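Local coordinates for protein endoglucanase (Clostridium thermocellum, PDB 2YIK) that probably hydrolyses beta-1,4-glucosidic bonds in cellulose as a family 9 glycoside hydrolase, at residues C72-L81 and G106-H115; S83-F92 and F203-E212. One frame throughout, in Å; residues are numbered along the deposited sequence.

Contact 1: residues C72-L81 and G106-H115. With ZN (zinc ion), chain E; CA (calcium ion), chain D.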
loop_
_atom_site.group_PDB
_atom_site.type_symbol
_atom_site.label_atom_id
_atom_site.label_comp_id
_atom_site.label_asym_id
_atom_site.label_seq_id
_atom_site.Cartn_x
_atom_site.Cartn_y
_atom_site.Cartn_z
ATOM N N CYS A 72 7.510 -19.124 5.823
ATOM C CA CYS A 72 6.225 -19.753 5.535
ATOM C C CYS A 72 5.979 -19.879 4.040
ATOM O O CYS A 72 6.577 -19.155 3.244
ATOM C CB CYS A 72 5.093 -18.937 6.158
ATOM S SG CYS A 72 5.115 -17.204 5.643
ATOM N N HIS A 73 5.071 -20.784 3.679
ATOM C CA HIS A 73 4.719 -21.041 2.287
ATOM C C HIS A 73 5.982 -21.058 1.439
ATOM O O HIS A 73 6.014 -20.512 0.332
ATOM C CB HIS A 73 3.746 -19.971 1.783
ATOM C CG HIS A 73 2.583 -19.750 2.698
ATOM N ND1 HIS A 73 2.497 -18.673 3.552
ATOM C CD2 HIS A 73 1.492 -20.517 2.951
ATOM C CE1 HIS A 73 1.410 -18.783 4.294
ATOM N NE2 HIS A 73 0.784 -19.894 3.949
ATOM N N VAL A 74 7.027 -21.696 1.964
ATOM C CA VAL A 74 8.285 -21.756 1.241
ATOM C C VAL A 74 8.155 -22.507 -0.083
ATOM O O VAL A 74 9.013 -22.375 -0.953
ATOM C CB VAL A 74 9.418 -22.369 2.113
ATOM C CG1 VAL A 74 9.608 -21.523 3.373
ATOM C CG2 VAL A 74 9.096 -23.816 2.474
ATOM N N TYR A 75 7.087 -23.279 -0.262
ATOM C CA TYR A 75 6.922 -23.974 -1.532
ATOM C C TYR A 75 6.599 -22.983 -2.655
ATOM O O TYR A 75 6.621 -23.346 -3.833
ATOM C CB TYR A 75 5.850 -25.078 -1.455
ATOM C CG TYR A 75 4.555 -24.715 -0.766
ATOM C CD1 TYR A 75 4.473 -24.670 0.626
ATOM C CD2 TYR A 75 3.391 -24.474 -1.504
ATOM C CE1 TYR A 75 3.259 -24.405 1.272
ATOM C CE2 TYR A 75 2.175 -24.207 -0.873
ATOM C CZ TYR A 75 2.116 -24.179 0.515
ATOM O OH TYR A 75 0.912 -23.953 1.148
ATOM N N ASP A 76 6.302 -21.734 -2.280
ATOM C CA ASP A 76 6.023 -20.664 -3.246
ATOM C C ASP A 76 7.293 -20.468 -4.071
ATOM O O ASP A 76 7.241 -20.065 -5.236
ATOM C CB ASP A 76 5.745 -19.319 -2.550
ATOM C CG ASP A 76 4.368 -19.238 -1.907
ATOM O OD1 ASP A 76 3.531 -20.145 -2.106
ATOM O OD2 ASP A 76 4.130 -18.231 -1.199
ATOM N N ALA A 77 8.432 -20.738 -3.437
ATOM C CA ALA A 77 9.734 -20.575 -4.073
ATOM C C ALA A 77 10.036 -21.644 -5.121
ATOM O O ALA A 77 11.016 -21.539 -5.853
ATOM C CB ALA A 77 10.833 -20.550 -3.010
ATOM N N ARG A 78 9.187 -22.663 -5.188
ATOM C CA ARG A 78 9.352 -23.744 -6.148
ATOM C C ARG A 78 8.023 -24.049 -6.811
ATOM O O ARG A 78 7.630 -25.211 -6.910
ATOM C CB ARG A 78 9.841 -25.021 -5.462
ATOM C CG ARG A 78 11.214 -24.965 -4.830
ATOM C CD ARG A 78 11.133 -25.693 -3.492
ATOM N NE ARG A 78 9.949 -26.563 -3.439
ATOM C CZ ARG A 78 9.368 -26.985 -2.316
ATOM N NH1 ARG A 78 9.856 -26.621 -1.134
ATOM N NH2 ARG A 78 8.281 -27.760 -2.375
ATOM N N LEU A 79 7.318 -23.008 -7.246
ATOM C CA LEU A 79 6.030 -23.190 -7.913
ATOM C C LEU A 79 6.233 -23.915 -9.245
ATOM O O LEU A 79 7.051 -23.490 -10.059
ATOM C CB LEU A 79 5.386 -21.833 -8.187
ATOM C CG LEU A 79 4.022 -21.886 -8.878
ATOM C CD1 LEU A 79 3.006 -22.497 -7.937
ATOM C CD2 LEU A 79 3.586 -20.493 -9.280
ATOM N N PRO A 80 5.502 -25.023 -9.482
ATOM C CA PRO A 80 5.664 -25.744 -10.749
ATOM C C PRO A 80 5.175 -24.920 -11.929
ATOM O O PRO A 80 4.090 -24.345 -11.893
ATOM C CB PRO A 80 4.822 -27.004 -10.546
ATOM C CG PRO A 80 4.916 -27.236 -9.070
ATOM C CD PRO A 80 4.717 -25.827 -8.528
ATOM N N LEU A 81 5.977 -24.881 -12.983
ATOM C CA LEU A 81 5.628 -24.119 -14.168
ATOM C C LEU A 81 4.739 -24.920 -15.118
ATOM O O LEU A 81 5.236 -25.617 -15.998
ATOM C CB LEU A 81 6.909 -23.675 -14.888
ATOM C CG LEU A 81 6.770 -22.832 -16.161
ATOM C CD1 LEU A 81 6.051 -21.523 -15.849
ATOM C CD2 LEU A 81 8.155 -22.560 -16.738
ATOM N N GLY A 106 11.998 -26.525 -14.133
ATOM C CA GLY A 106 10.541 -26.595 -14.154
ATOM C C GLY A 106 9.793 -25.921 -13.014
ATOM O O GLY A 106 8.606 -26.179 -12.806
ATOM N N LYS A 107 10.477 -25.055 -12.275
ATOM C CA LYS A 107 9.854 -24.358 -11.159
ATOM C C LYS A 107 10.203 -22.873 -11.162
ATOM O O LYS A 107 11.225 -22.480 -11.692
ATOM C CB LYS A 107 10.307 -25.004 -9.846
ATOM C CG LYS A 107 9.736 -26.398 -9.628
ATOM C CD LYS A 107 10.738 -27.308 -8.947
ATOM C CE LYS A 107 10.119 -28.664 -8.584
ATOM N NZ LYS A 107 8.846 -28.921 -9.323
ATOM N N VAL A 108 9.338 -22.033 -10.610
ATOM C CA VAL A 108 9.653 -20.612 -10.541
ATOM C C VAL A 108 9.509 -20.172 -9.094
ATOM O O VAL A 108 8.784 -20.794 -8.316
ATOM C CB VAL A 108 8.732 -19.761 -11.440
ATOM C CG1 VAL A 108 8.931 -20.151 -12.904
ATOM C CG2 VAL A 108 7.292 -19.931 -11.018
ATOM N N ASP A 109 10.214 -19.104 -8.737
ATOM C CA ASP A 109 10.183 -18.578 -7.381
ATOM C C ASP A 109 9.304 -17.327 -7.262
ATOM O O ASP A 109 9.686 -16.243 -7.701
ATOM C CB ASP A 109 11.615 -18.258 -6.937
ATOM C CG ASP A 109 11.695 -17.765 -5.503
ATOM O OD1 ASP A 109 10.645 -17.656 -4.828
ATOM O OD2 ASP A 109 12.824 -17.480 -5.046
ATOM N N VAL A 110 8.117 -17.481 -6.681
ATOM C CA VAL A 110 7.225 -16.340 -6.487
ATOM C C VAL A 110 6.989 -16.162 -4.987
ATOM O O VAL A 110 5.913 -15.750 -4.547
ATOM C CB VAL A 110 5.865 -16.512 -7.219
ATOM C CG1 VAL A 110 6.076 -16.459 -8.726
ATOM C CG2 VAL A 110 5.209 -17.809 -6.819
ATOM N N SER A 111 8.024 -16.470 -4.212
ATOM C CA SER A 111 7.976 -16.352 -2.765
ATOM C C SER A 111 8.353 -14.940 -2.327
ATOM O O SER A 111 8.919 -14.160 -3.098
ATOM C CB SER A 111 8.944 -17.345 -2.116
ATOM O OG SER A 111 10.290 -16.925 -2.281
ATOM N N GLY A 112 8.029 -14.623 -1.079
ATOM C CA GLY A 112 8.348 -13.315 -0.539
ATOM C C GLY A 112 7.144 -12.410 -0.399
ATOM O O GLY A 112 6.004 -12.845 -0.546
ATOM N N GLY A 113 7.395 -11.141 -0.112
ATOM C CA GLY A 113 6.288 -10.219 0.036
ATOM C C GLY A 113 5.523 -10.397 1.337
ATOM O O GLY A 113 6.037 -10.956 2.311
ATOM N N PHE A 114 4.265 -9.966 1.329
ATOM C CA PHE A 114 3.437 -9.999 2.528
ATOM C C PHE A 114 2.063 -10.623 2.343
ATOM O O PHE A 114 1.471 -10.502 1.271
ATOM C CB PHE A 114 3.240 -8.561 3.025
ATOM C CG PHE A 114 4.525 -7.834 3.335
ATOM C CD1 PHE A 114 5.316 -7.321 2.312
ATOM C CD2 PHE A 114 4.936 -7.655 4.654
ATOM C CE1 PHE A 114 6.500 -6.639 2.597
ATOM C CE2 PHE A 114 6.118 -6.975 4.954
ATOM C CZ PHE A 114 6.902 -6.464 3.924
ATOM N N HIS A 115 1.570 -11.288 3.392
ATOM C CA HIS A 115 0.228 -11.873 3.383
ATOM C C HIS A 115 -0.649 -10.643 3.300
ATOM O O HIS A 115 -0.287 -9.571 3.767
ATOM C CB HIS A 115 -0.085 -12.596 4.688
ATOM C CG HIS A 115 0.824 -13.737 4.979
ATOM N ND1 HIS A 115 1.348 -13.961 6.235
ATOM C CD2 HIS A 115 1.289 -14.737 4.195
ATOM C CE1 HIS A 115 2.095 -15.046 6.210
ATOM N NE2 HIS A 115 2.077 -15.538 4.983
HETATM ZN ZN ZN E . 3.525 -16.935 3.973
HETATM CA CA CA D . 13.589 -22.471 -12.141
HETATM O O HOH W 1 6.141 -16.654 -0.236
#

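Contact 2: residues S83-F92 and F203-E212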
loop_
_atom_site.group_PDB
_atom_site.type_symbol
_atom_site.label_atom_id
_atom_site.label_comp_id
_atom_site.label_asym_id
_atom_site.label_seq_id
_atom_site.Cartn_x
_atom_site.Cartn_y
_atom_site.Cartn_z
ATOM N N SER A 83 0.194 -25.189 -16.593
ATOM C CA SER A 83 -1.105 -24.524 -16.681
ATOM C C SER A 83 -2.091 -24.775 -15.547
ATOM O O SER A 83 -3.230 -24.314 -15.609
ATOM C CB SER A 83 -1.775 -24.866 -18.016
ATOM O OG SER A 83 -1.945 -26.265 -18.160
ATOM N N GLN A 84 -1.671 -25.511 -14.524
ATOM C CA GLN A 84 -2.550 -25.770 -13.390
ATOM C C GLN A 84 -1.997 -25.060 -12.162
ATOM O O GLN A 84 -2.745 -24.443 -11.410
ATOM C CB GLN A 84 -2.683 -27.276 -13.110
ATOM C CG GLN A 84 -3.599 -28.044 -14.080
ATOM C CD GLN A 84 -2.908 -28.418 -15.391
ATOM O OE1 GLN A 84 -1.722 -28.774 -15.401
ATOM N NE2 GLN A 84 -3.655 -28.365 -16.504
ATOM N N ASN A 85 -0.685 -25.137 -11.960
ATOM C CA ASN A 85 -0.093 -24.466 -10.816
ATOM C C ASN A 85 0.032 -22.967 -11.065
ATOM O O ASN A 85 0.251 -22.195 -10.134
ATOM C CB ASN A 85 1.263 -25.082 -10.461
ATOM C CG ASN A 85 1.119 -26.441 -9.793
ATOM O OD1 ASN A 85 1.323 -27.486 -10.423
ATOM N ND2 ASN A 85 0.749 -26.434 -8.514
ATOM N N THR A 86 -0.087 -22.560 -12.324
ATOM C CA THR A 86 -0.066 -21.140 -12.675
ATOM C C THR A 86 -1.288 -20.989 -13.571
ATOM O O THR A 86 -1.926 -21.987 -13.915
ATOM C CB THR A 86 1.186 -20.717 -13.491
ATOM O OG1 THR A 86 1.032 -21.127 -14.855
ATOM C CG2 THR A 86 2.449 -21.337 -12.909
ATOM N N ASN A 87 -1.624 -19.765 -13.954
ATOM C CA ASN A 87 -2.777 -19.571 -14.818
ATOM C C ASN A 87 -2.357 -19.134 -16.216
ATOM O O ASN A 87 -3.133 -18.505 -16.944
ATOM C CB ASN A 87 -3.744 -18.562 -14.201
ATOM C CG ASN A 87 -3.251 -17.145 -14.301
ATOM O OD1 ASN A 87 -2.046 -16.880 -14.242
ATOM N ND2 ASN A 87 -4.186 -16.210 -14.441
ATOM N N MET A 88 -1.116 -19.445 -16.582
ATOM C CA MET A 88 -0.633 -19.141 -17.926
ATOM C C MET A 88 -1.003 -20.363 -18.765
ATOM O O MET A 88 -1.052 -21.478 -18.247
ATOM C CB MET A 88 0.883 -18.943 -17.940
ATOM C CG MET A 88 1.344 -17.630 -17.308
ATOM S SD MET A 88 3.142 -17.494 -17.267
ATOM C CE MET A 88 3.517 -18.467 -15.779
ATOM N N SER A 89 -1.281 -20.152 -20.048
ATOM C CA SER A 89 -1.658 -21.237 -20.954
ATOM C C SER A 89 -0.474 -22.138 -21.298
ATOM O O SER A 89 0.680 -21.748 -21.125
ATOM C CB SER A 89 -2.231 -20.659 -22.254
ATOM O OG SER A 89 -1.220 -20.016 -23.019
ATOM N N ASP A 90 -0.773 -23.346 -21.784
ATOM C CA ASP A 90 0.267 -24.294 -22.183
ATOM C C ASP A 90 1.117 -23.662 -23.287
ATOM O O ASP A 90 2.340 -23.779 -23.296
ATOM C CB ASP A 90 -0.337 -25.585 -22.748
ATOM C CG ASP A 90 -0.943 -26.477 -21.687
ATOM O OD1 ASP A 90 -0.553 -26.373 -20.502
ATOM O OD2 ASP A 90 -1.807 -27.310 -22.052
ATOM N N GLY A 91 0.445 -23.009 -24.226
ATOM C CA GLY A 91 1.132 -22.374 -25.339
ATOM C C GLY A 91 2.054 -21.236 -24.932
ATOM O O GLY A 91 3.153 -21.092 -25.466
ATOM N N PHE A 92 1.602 -20.420 -23.987
ATOM C CA PHE A 92 2.406 -19.306 -23.514
ATOM C C PHE A 92 3.654 -19.831 -22.824
ATOM O O PHE A 92 4.753 -19.358 -23.083
ATOM C CB PHE A 92 1.623 -18.446 -22.530
ATOM C CG PHE A 92 2.357 -17.213 -22.112
ATOM C CD1 PHE A 92 2.335 -16.074 -22.911
ATOM C CD2 PHE A 92 3.130 -17.213 -20.959
ATOM C CE1 PHE A 92 3.079 -14.950 -22.573
ATOM C CE2 PHE A 92 3.882 -16.093 -20.608
ATOM C CZ PHE A 92 3.855 -14.957 -21.420
ATOM N N PHE A 203 -2.849 -25.690 -1.390
ATOM C CA PHE A 203 -2.552 -25.247 -2.752
ATOM C C PHE A 203 -2.518 -23.718 -2.893
ATOM O O PHE A 203 -3.464 -23.024 -2.519
ATOM C CB PHE A 203 -3.596 -25.856 -3.700
ATOM C CG PHE A 203 -3.462 -25.434 -5.142
ATOM C CD1 PHE A 203 -2.239 -25.513 -5.811
ATOM C CD2 PHE A 203 -4.588 -25.022 -5.852
ATOM C CE1 PHE A 203 -2.147 -25.189 -7.174
ATOM C CE2 PHE A 203 -4.509 -24.697 -7.203
ATOM C CZ PHE A 203 -3.287 -24.782 -7.869
ATOM N N ARG A 204 -1.415 -23.206 -3.435
ATOM C CA ARG A 204 -1.241 -21.770 -3.641
ATOM C C ARG A 204 -0.840 -21.498 -5.087
ATOM O O ARG A 204 0.343 -21.448 -5.427
ATOM C CB ARG A 204 -0.185 -21.219 -2.683
ATOM C CG ARG A 204 -0.685 -21.065 -1.252
ATOM C CD ARG A 204 0.466 -20.921 -0.271
ATOM N NE ARG A 204 1.192 -19.660 -0.404
ATOM C CZ ARG A 204 0.767 -18.487 0.055
ATOM N NH1 ARG A 204 -0.395 -18.401 0.687
ATOM N NH2 ARG A 204 1.509 -17.398 -0.111
ATOM N N ARG A 205 -1.851 -21.323 -5.929
ATOM C CA ARG A 205 -1.657 -21.071 -7.345
ATOM C C ARG A 205 -0.968 -19.731 -7.585
ATOM O O ARG A 205 -1.134 -18.783 -6.809
ATOM C CB ARG A 205 -3.009 -21.086 -8.063
ATOM C CG ARG A 205 -2.905 -21.223 -9.567
ATOM C CD ARG A 205 -4.272 -21.322 -10.217
ATOM N NE ARG A 205 -4.157 -21.772 -11.602
ATOM C CZ ARG A 205 -5.094 -21.609 -12.528
ATOM N NH1 ARG A 205 -6.234 -20.998 -12.229
ATOM N NH2 ARG A 205 -4.881 -22.049 -13.756
ATOM N N GLY A 206 -0.176 -19.673 -8.651
ATOM C CA GLY A 206 0.495 -18.442 -9.011
ATOM C C GLY A 206 -0.291 -17.850 -10.170
ATOM O O GLY A 206 -0.534 -18.535 -11.162
ATOM N N TRP A 207 -0.717 -16.599 -10.053
ATOM C CA TRP A 207 -1.482 -15.975 -11.126
ATOM C C TRP A 207 -0.582 -14.938 -11.795
ATOM O O TRP A 207 0.064 -14.120 -11.127
ATOM C CB TRP A 207 -2.776 -15.356 -10.571
ATOM C CG TRP A 207 -3.551 -16.292 -9.640
ATOM C CD1 TRP A 207 -3.196 -16.660 -8.374
ATOM C CD2 TRP A 207 -4.806 -16.947 -9.906
ATOM N NE1 TRP A 207 -4.145 -17.493 -7.831
ATOM C CE2 TRP A 207 -5.143 -17.686 -8.747
ATOM C CE3 TRP A 207 -5.673 -16.979 -11.003
ATOM C CZ2 TRP A 207 -6.318 -18.449 -8.657
ATOM C CZ3 TRP A 207 -6.845 -17.741 -10.912
ATOM C CH2 TRP A 207 -7.151 -18.463 -9.745
ATOM N N PHE A 208 -0.540 -14.990 -13.123
ATOM C CA PHE A 208 0.338 -14.127 -13.899
ATOM C C PHE A 208 -0.346 -13.243 -14.921
ATOM O O PHE A 208 -1.314 -13.657 -15.553
ATOM C CB PHE A 208 1.364 -14.980 -14.666
ATOM C CG PHE A 208 2.277 -15.798 -13.791
ATOM C CD1 PHE A 208 1.784 -16.845 -13.020
ATOM C CD2 PHE A 208 3.644 -15.526 -13.751
ATOM C CE1 PHE A 208 2.631 -17.605 -12.222
ATOM C CE2 PHE A 208 4.497 -16.282 -12.955
ATOM C CZ PHE A 208 3.992 -17.322 -12.191
ATOM N N ILE A 209 0.168 -12.024 -15.083
ATOM C CA ILE A 209 -0.351 -11.121 -16.106
ATOM C C ILE A 209 0.576 -11.352 -17.295
ATOM O O ILE A 209 1.798 -11.446 -17.149
ATOM C CB ILE A 209 -0.301 -9.625 -15.709
ATOM C CG1 ILE A 209 -1.397 -9.321 -14.692
ATOM C CG2 ILE A 209 -0.539 -8.744 -16.940
ATOM C CD1 ILE A 209 -0.869 -8.963 -13.340
ATOM N N THR A 210 -0.032 -11.423 -18.467
ATOM C CA THR A 210 0.645 -11.698 -19.717
ATOM C C THR A 210 0.125 -10.693 -20.751
ATOM O O THR A 210 -0.877 -10.024 -20.505
ATOM C CB THR A 210 0.297 -13.165 -20.086
ATOM O OG1 THR A 210 1.375 -14.025 -19.706
ATOM C CG2 THR A 210 -0.041 -13.311 -21.520
ATOM N N LYS A 211 0.789 -10.575 -21.898
ATOM C CA LYS A 211 0.321 -9.643 -22.916
ATOM C C LYS A 211 -0.991 -10.145 -23.532
ATOM O O LYS A 211 -1.658 -9.418 -24.270
ATOM C CB LYS A 211 1.364 -9.486 -24.023
ATOM C CG LYS A 211 1.393 -10.635 -25.033
ATOM C CD LYS A 211 2.628 -10.565 -25.919
ATOM C CE LYS A 211 2.673 -9.277 -26.724
ATOM N NZ LYS A 211 1.875 -9.385 -27.990
ATOM N N GLU A 212 -1.358 -11.384 -23.221
ATOM C CA GLU A 212 -2.568 -11.983 -23.774
ATOM C C GLU A 212 -3.887 -11.496 -23.168
ATOM O O GLU A 212 -4.949 -11.713 -23.746
ATOM C CB GLU A 212 -2.451 -13.509 -23.701
ATOM C CG GLU A 212 -1.208 -14.000 -24.446
ATOM C CD GLU A 212 -1.123 -15.503 -24.601
ATOM O OE1 GLU A 212 -1.880 -16.231 -23.928
ATOM O OE2 GLU A 212 -0.276 -15.961 -25.396
HETATM O O HOH W 2 -2.525 -15.422 -17.459
#

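Contact 1: residues C72-L81 and G106-H115
Asp109 OD1 rests against Ala77 CB and is held from within its own segment by two groups of Ser111. The hydroxyl reaches its syn lone pair, Ser111 OG to Asp109 OD1 2.7 Å, while Ser111 N meets the oxygen nearly along its C-O axis, closing an Asx turn. With Asp109 CG anti to the backbone N (chi1 -177°), the carboxylate is brought alongside Ala77, where the two backbones come closest. The backbones then join in a short antiparallel pairing. Leu79 and Val108 exchange bonds in both directions, Val108 N to Leu79 O being 2.8 Å, and Leu81 N adds a nearly straight bond to Gly106 O. On the 3-10 turn, Asp76 O accepts from Val110 N at 3.1 Å, the donor standing above the carbonyl plane. Leu79 and Val108 point the same way, and Leu79 CD2 continues to Val110 CG2, 4.0 Å away. Lys107 turns its carbonyl to calcium, which Asp101, Asp103 and Asp105 also bind.

At the far end zinc is gripped by Cys72 SG, His73 ND1 and His115 NE2, with Cys56 completing the site. The imidazoles arrive from opposite directions and meet rim to rim, their planes 88° apart; Cys72 SG lies at the edge of the His115 ring, 3.5 Å from His115 NE2. On its other nitrogen, NE2, His73 bonds Asp200, a second-shell carboxylate that fixes the ring's rotation and may strengthen ND1 as a donor to the metal. Two sulfurs and two imidazole nitrogens are the ligand set of a structural zinc, consistent with a cross-link that pins both segments.

Contact 2: residues S83-F92 and F203-E212
Met88 sets its terminal methyl over the face of the Phe208 ring, Met88 CE standing 3.4 Å from the ring centroid and almost on the normal. A bend at chi3 (-82°) folds the methyl back over the ring and leaves the sulfur oblique to it, a Met-aromatic contact with a CH-pi component. Thr86 CB approaches the same ring obliquely near Phe208 CE1, while Thr86 OG1 turns to Asp82 O and accepts from Met88 N in an ST turn.

Arg205 is extended from CG to NE and carries its guanidinium in among the carbonyls of residues 83-86. Asn87 CB covers one face, 3.6 Å above the plane. Arg205 NH2 donates to Thr86 O at 3.0 Å. Weak bonds run from NH2 to Ser83 O and from NE to Gln84 O. The cation thus gathers the carbonyls of Ser83, Gln84 and Thr86, firmly only at Thr86. The Asn87 amide presents ND2 to the edge of the Trp207 ring, the two planes 62° apart, and Asn87 OD1 takes a straight bond from Phe208 N, 2.7 Å long. Gly206 N likewise bonds Asn85 O at 3.0 Å.

Ser89 is the N-cap of the helix, its OG accepting from Phe92 N. Thr210 OG1 sits over one face of the Phe92 ring, toward its rim and 3.2 Å from Phe92 CZ; buried here, this hydroxyl has no polar partner in the model. Glu212 OE2 comes instead to the ring edge, the carboxylate nearly perpendicular to it.

Strand 206-209 pairs through its other edge with strand 177-184, so the loop closes the edge of this small antiparallel sheet, and Asn87 supplies a side-chain carbonyl where a neighbouring strand would offer a backbone one.

In the fold
Contacts 1 and 2 lie with their centres about 14 Å apart and interleave along the chain, since strand 79-80 leads through the 83-92 loop into helix 90-100 and on to strand 107-108. A salt bridge joins them, Asp76 OD1 to Arg204 NE at 2.9 Å, and Arg204 also packs on His73 and Tyr75; Pro80 also touches Asn85. Arg204, two residues before strand 206-209, thus packs on a zinc ligand of contact 1. On the zinc side, the side chain of His115 lies about 11 Å from that of His451, the predicted active-site residue. Contact 2 is away from the annotated sites, although the side chain of Phe208 lies about 11 Å from the calcium held by Lys107.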